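Local coordinates for hypothetical protein (Anabaena variabilis, PDB 2OBN), which is of unknown function but joins a Rossmann-like domain to a P-loop domain, a pairing consistent with nucleotide binding, at residues Arg9-Leu14 against Ala39-Asn44. The protein carries 2 engineered substitutions. Residues are numbered along the deposited sequence; the frame is centred on the assembly and turned at random.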
loop_
_atom_site.group_PDB
_atom_site.type_symbol
_atom_site.label_atom_id
_atom_site.label_comp_id
_atom_site.label_asym_id
_atom_site.label_seq_id
_atom_site.Cartn_x
_atom_site.Cartn_y
_atom_site.Cartn_z
ATOM N N ARG B 9 -22.325 2.646 26.637
ATOM C CA ARG B 9 -23.534 2.381 25.865
ATOM C C ARG B 9 -23.368 3.038 24.522
ATOM O O ARG B 9 -22.980 4.202 24.451
ATOM C CB ARG B 9 -24.777 2.920 26.545
ATOM C CG ARG B 9 -25.023 2.354 27.910
ATOM C CD ARG B 9 -26.303 2.909 28.466
ATOM N NE ARG B 9 -26.268 2.907 29.910
ATOM C CZ ARG B 9 -25.734 3.864 30.671
ATOM N NH1 ARG B 9 -25.185 4.955 30.157
ATOM N NH2 ARG B 9 -25.768 3.723 31.988
ATOM N N VAL B 10 -23.676 2.287 23.472
ATOM C CA VAL B 10 -23.465 2.727 22.103
ATOM C C VAL B 10 -24.735 2.971 21.306
ATOM O O VAL B 10 -25.697 2.204 21.374
ATOM C CB VAL B 10 -22.646 1.663 21.328
ATOM C CG1 VAL B 10 -22.561 1.981 19.818
ATOM C CG2 VAL B 10 -21.247 1.518 21.935
ATOM N N ALA B 11 -24.703 4.056 20.543
ATOM C CA ALA B 11 -25.716 4.354 19.565
ATOM C C ALA B 11 -24.947 4.297 18.239
ATOM O O ALA B 11 -23.857 4.857 18.133
ATOM C CB ALA B 11 -26.305 5.730 19.794
ATOM N N ILE B 12 -25.479 3.591 17.248
ATOM C CA ILE B 12 -24.818 3.483 15.951
ATOM C C ILE B 12 -25.535 4.367 14.936
ATOM O O ILE B 12 -26.742 4.209 14.720
ATOM C CB ILE B 12 -24.812 2.036 15.424
ATOM C CG1 ILE B 12 -24.185 1.111 16.458
ATOM C CG2 ILE B 12 -24.074 1.955 14.066
ATOM C CD1 ILE B 12 -24.181 -0.311 16.029
ATOM N N LEU B 13 -24.795 5.307 14.340
ATOM C CA LEU B 13 -25.341 6.163 13.290
ATOM C C LEU B 13 -25.411 5.235 12.087
ATOM O O LEU B 13 -24.377 4.756 11.624
ATOM C CB LEU B 13 -24.428 7.360 12.999
ATOM C CG LEU B 13 -24.980 8.388 11.999
ATOM C CD1 LEU B 13 -26.185 9.123 12.603
ATOM C CD2 LEU B 13 -23.907 9.384 11.566
ATOM N N LEU B 14 -26.616 4.957 11.601
ATOM C CA LEU B 14 -26.776 3.982 10.529
ATOM C C LEU B 14 -27.862 4.371 9.518
ATOM O O LEU B 14 -28.527 3.486 8.975
ATOM C CB LEU B 14 -27.056 2.598 11.163
ATOM C CG LEU B 14 -26.906 1.262 10.400
ATOM C CD1 LEU B 14 -25.598 1.104 9.647
ATOM C CD2 LEU B 14 -27.063 0.106 11.377
ATOM N N ALA B 39 -29.052 1.617 20.882
ATOM C CA ALA B 39 -29.855 2.152 19.782
ATOM C C ALA B 39 -29.132 2.080 18.449
ATOM O O ALA B 39 -27.903 2.150 18.386
ATOM C CB ALA B 39 -30.280 3.591 20.068
ATOM N N VAL B 40 -29.934 1.902 17.405
ATOM C CA VAL B 40 -29.520 1.929 16.012
ATOM C C VAL B 40 -30.271 3.128 15.440
ATOM O O VAL B 40 -31.495 3.219 15.565
ATOM C CB VAL B 40 -29.922 0.654 15.263
ATOM C CG1 VAL B 40 -29.810 0.854 13.744
ATOM C CG2 VAL B 40 -29.070 -0.528 15.714
ATOM N N ILE B 41 -29.534 4.051 14.830
ATOM C CA ILE B 41 -30.119 5.274 14.303
ATOM C C ILE B 41 -30.248 5.174 12.792
ATOM O O ILE B 41 -29.246 5.202 12.074
ATOM C CB ILE B 41 -29.268 6.497 14.708
ATOM C CG1 ILE B 41 -29.247 6.633 16.235
ATOM C CG2 ILE B 41 -29.820 7.786 14.091
ATOM C CD1 ILE B 41 -28.110 7.499 16.753
ATOM N N ASP B 42 -31.487 5.045 12.321
ATOM C CA ASP B 42 -31.774 4.983 10.887
ATOM C C ASP B 42 -33.217 5.441 10.636
ATOM O O ASP B 42 -34.167 4.738 10.975
ATOM C CB ASP B 42 -31.543 3.563 10.353
ATOM C CG ASP B 42 -31.742 3.450 8.844
ATOM O OD1 ASP B 42 -31.955 4.476 8.166
ATOM O OD2 ASP B 42 -31.669 2.317 8.324
ATOM N N ARG B 43 -33.350 6.630 10.045
ATOM C CA ARG B 43 -34.644 7.250 9.721
ATOM C C ARG B 43 -35.531 6.429 8.772
ATOM O O ARG B 43 -36.744 6.560 8.798
ATOM C CB ARG B 43 -34.434 8.662 9.159
ATOM C CG ARG B 43 -33.540 8.740 7.935
ATOM C CD ARG B 43 -33.422 10.164 7.422
ATOM N NE ARG B 43 -32.466 10.210 6.315
ATOM C CZ ARG B 43 -31.173 10.538 6.397
ATOM N NH1 ARG B 43 -30.604 10.925 7.545
ATOM N NH2 ARG B 43 -30.445 10.509 5.289
ATOM N N ASN B 44 -34.911 5.608 7.929
ATOM C CA ASN B 44 -35.626 4.713 7.035
ATOM C C ASN B 44 -36.212 3.470 7.731
ATOM O O ASN B 44 -37.099 2.822 7.184
ATOM C CB ASN B 44 -34.683 4.226 5.923
ATOM C CG ASN B 44 -34.251 5.332 4.978
ATOM O OD1 ASN B 44 -34.516 6.505 5.210
ATOM N ND2 ASN B 44 -33.593 4.949 3.890
#
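Residues 10-13 and 39-41 run parallel as neighbouring strands, the axes of these short segments 18° apart. Backbone bonds alternate between them: I12 N gives to A39 O at 3.0 Å. I12 O takes I41 N at 2.8 Å, and L14 N reaches I41 O at 2.7 Å just past the strand end. Only the bond from A39 N to V10 O is weak. The I41 N-H meets I12 O nearly along its C=O axis, whereas I12 N stands above the carbonyl plane of A39.

I41 bridges A11 and L13 on their shared face. Its CG1 branch, beside the backbone N (chi1 -62°), carries CD1 to within 4.0 Å of A11 CB; CG2, anti to that N, obliquely meets L13 CD1 at 4.1 Å. L77 of strand 76-79, the other neighbour of strand 10-13, touches all three. On the other face, L14 CD2 crosses V40 CG1 at 3.7 Å, and L30 of helix 24-32 rests on both and on I12.

D42 turns its carboxylate (chi1 -176°) into the loop following strand 10-13. OD1 accepts from N44 N at 3.2 Å, closing an Asx turn, and also from E16 N, while OD2 bonds T18 OG1. An alanine here would lose these three bonds and would probably loosen the pairing of the two loops. D42 sits where many NAD-binding Rossmann folds carry the ribose-binding acid, but any cofactor role here is unproven.

Strand 10-13, helix 24-32 and strand 37-41 form a beta-alpha-beta crossover in a parallel sheet of the classic Rossmann order 3-2-1-4-5-6.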